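Local structure of C protein alpha-antigen (Streptococcus agalactiae, 1YWM) at residues Ile43-Val48 with Ile120-Thr125. The protein is a cell-wall-anchored surface antigen that may act in both virulence and immunity, seen here as its N-terminal domain. Sequence-based numbering, arbitrary orientation.
Sequences IDLYDV and IYDSTT
I43 and D44 run parallel to I120 and Y121 as neighbouring strands; Y121 N donates to I43 O, and Y121 O accepts from L45 N at 2.8 Å. Past Y121 the two segments stay joined through the D44 carboxylate, which, with CG anti to the backbone N (chi1 -175°), reaches S123. OD2 of D44 takes S123 OG on its syn lone pair at 2.6 Å. D44 OD1 receives S123 N at 2.8 Å on the syn side and, from the opposite face of the carboxylate plane, Y46 N, the N-cap bond of helix 45-49. D44 also lies across one face of the Y121 ring: CB makes a CH-pi contact 3.8 Å from the centroid, and the carboxylate stacks 27° from the ring plane. This is where the fibronectin-like beta sandwich passes into the antiparallel three-helix bundle, and from the bundle Q168 and I171 also touch Y121. D122 OD1 accepts T124 N in an Asx turn. T124 OG1 donates to D122 OD1 at 2.7 Å and sits at the edge of the Y46 ring. D44 OD1 lies 3.9 Å from D122 OD1. L45, the first residue of the helix, packs CG and CD2 against I120 CG2, on the face of the sheet that carries I43 and I120.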
loop_
_atom_site.group_PDB
_atom_site.type_symbol
_atom_site.label_atom_id
_atom_site.label_comp_id
_atom_site.label_asym_id
_atom_site.label_seq_id
_atom_site.Cartn_x
_atom_site.Cartn_y
_atom_site.Cartn_z
ATOM N N ILE A 43 3.200 1.494 3.529
ATOM C CA ILE A 43 1.899 1.471 4.205
ATOM C C ILE A 43 0.929 2.302 3.370
ATOM O O ILE A 43 1.243 3.431 2.978
ATOM C CB ILE A 43 2.029 2.060 5.637
ATOM C CG1 ILE A 43 2.804 1.067 6.538
ATOM C CG2 ILE A 43 0.653 2.385 6.227
ATOM C CD1 ILE A 43 3.085 1.624 8.004
ATOM N N ASP A 44 -0.226 1.714 3.090
ATOM C CA ASP A 44 -1.277 2.361 2.303
ATOM C C ASP A 44 -2.309 2.859 3.301
ATOM O O ASP A 44 -2.867 2.050 4.060
ATOM C CB ASP A 44 -1.890 1.303 1.373
ATOM C CG ASP A 44 -2.908 1.874 0.412
ATOM O OD1 ASP A 44 -3.310 3.069 0.518
ATOM O OD2 ASP A 44 -3.334 1.156 -0.495
ATOM N N LEU A 45 -2.535 4.169 3.339
ATOM C CA LEU A 45 -3.488 4.737 4.301
ATOM C C LEU A 45 -4.902 4.192 4.095
ATOM O O LEU A 45 -5.700 4.170 5.033
ATOM C CB LEU A 45 -3.494 6.253 4.233
ATOM C CG LEU A 45 -2.141 6.930 4.543
ATOM C CD1 LEU A 45 -2.276 8.427 4.506
ATOM C CD2 LEU A 45 -1.698 6.519 5.944
ATOM N N TYR A 46 -5.199 3.721 2.880
ATOM C CA TYR A 46 -6.483 3.033 2.654
ATOM C C TYR A 46 -6.632 1.862 3.630
ATOM O O TYR A 46 -7.699 1.686 4.272
ATOM C CB TYR A 46 -6.575 2.557 1.192
ATOM C CG TYR A 46 -7.794 1.698 0.910
ATOM C CD1 TYR A 46 -7.693 0.325 0.884
ATOM C CD2 TYR A 46 -9.057 2.286 0.678
ATOM C CE1 TYR A 46 -8.809 -0.474 0.633
ATOM C CE2 TYR A 46 -10.192 1.483 0.403
ATOM C CZ TYR A 46 -10.043 0.112 0.387
ATOM O OH TYR A 46 -11.114 -0.710 0.127
ATOM N N ASP A 47 -5.558 1.077 3.736
ATOM C CA ASP A 47 -5.490 -0.091 4.616
ATOM C C ASP A 47 -5.523 0.331 6.069
ATOM O O ASP A 47 -6.187 -0.311 6.888
ATOM C CB ASP A 47 -4.221 -0.909 4.371
ATOM C CG ASP A 47 -4.172 -1.560 3.008
ATOM O OD1 ASP A 47 -3.079 -2.087 2.657
ATOM O OD2 ASP A 47 -5.153 -1.618 2.231
ATOM N N VAL A 48 -4.810 1.416 6.385
ATOM C CA VAL A 48 -4.835 1.960 7.752
ATOM C C VAL A 48 -6.222 2.356 8.217
ATOM O O VAL A 48 -6.641 2.014 9.316
ATOM C CB VAL A 48 -3.906 3.160 7.900
ATOM C CG1 VAL A 48 -3.963 3.712 9.322
ATOM C CG2 VAL A 48 -2.485 2.723 7.576
ATOM N N ILE A 120 4.807 6.138 2.563
ATOM C CA ILE A 120 3.390 6.138 2.871
ATOM C C ILE A 120 2.659 6.566 1.591
ATOM O O ILE A 120 3.040 7.535 0.950
ATOM C CB ILE A 120 3.042 7.120 4.014
ATOM C CG1 ILE A 120 3.792 6.741 5.319
ATOM C CG2 ILE A 120 1.555 7.110 4.251
ATOM C CD1 ILE A 120 3.739 7.858 6.358
ATOM N N TYR A 121 1.606 5.843 1.250
ATOM C CA TYR A 121 0.829 6.176 0.057
ATOM C C TYR A 121 -0.626 5.989 0.377
ATOM O O TYR A 121 -0.975 5.580 1.479
ATOM C CB TYR A 121 1.287 5.323 -1.126
ATOM C CG TYR A 121 1.008 3.820 -1.064
ATOM C CD1 TYR A 121 1.793 2.964 -0.283
ATOM C CD2 TYR A 121 -0.025 3.244 -1.823
ATOM C CE1 TYR A 121 1.556 1.568 -0.261
ATOM C CE2 TYR A 121 -0.268 1.854 -1.805
ATOM C CZ TYR A 121 0.526 1.026 -1.037
ATOM O OH TYR A 121 0.320 -0.331 -0.989
ATOM N N ASP A 122 -1.497 6.325 -0.566
ATOM C CA ASP A 122 -2.918 6.216 -0.292
ATOM C C ASP A 122 -3.590 5.867 -1.603
ATOM O O ASP A 122 -3.613 6.702 -2.516
ATOM C CB ASP A 122 -3.466 7.539 0.204
ATOM C CG ASP A 122 -4.858 7.414 0.744
ATOM O OD1 ASP A 122 -5.484 6.336 0.579
ATOM O OD2 ASP A 122 -5.381 8.321 1.409
ATOM N N SER A 123 -4.120 4.645 -1.683
ATOM C CA SER A 123 -4.826 4.205 -2.894
ATOM C C SER A 123 -6.345 4.572 -2.871
ATOM O O SER A 123 -7.083 4.203 -3.785
ATOM C CB SER A 123 -4.640 2.707 -3.093
ATOM O OG SER A 123 -5.264 1.983 -2.040
ATOM N N THR A 124 -6.793 5.316 -1.861
ATOM C CA THR A 124 -8.222 5.578 -1.681
ATOM C C THR A 124 -8.910 6.175 -2.930
ATOM O O THR A 124 -9.966 5.682 -3.369
ATOM C CB THR A 124 -8.478 6.465 -0.440
ATOM O OG1 THR A 124 -8.106 5.741 0.758
ATOM C CG2 THR A 124 -9.986 6.710 -0.261
ATOM N N THR A 125 -8.334 7.234 -3.483
ATOM C CA THR A 125 -8.977 7.886 -4.633
ATOM C C THR A 125 -8.918 7.002 -5.884
ATOM O O THR A 125 -9.888 6.927 -6.655
ATOM C CB THR A 125 -8.342 9.221 -4.878
ATOM O OG1 THR A 125 -8.615 10.059 -3.734
ATOM C CG2 THR A 125 -9.062 9.929 -6.042
#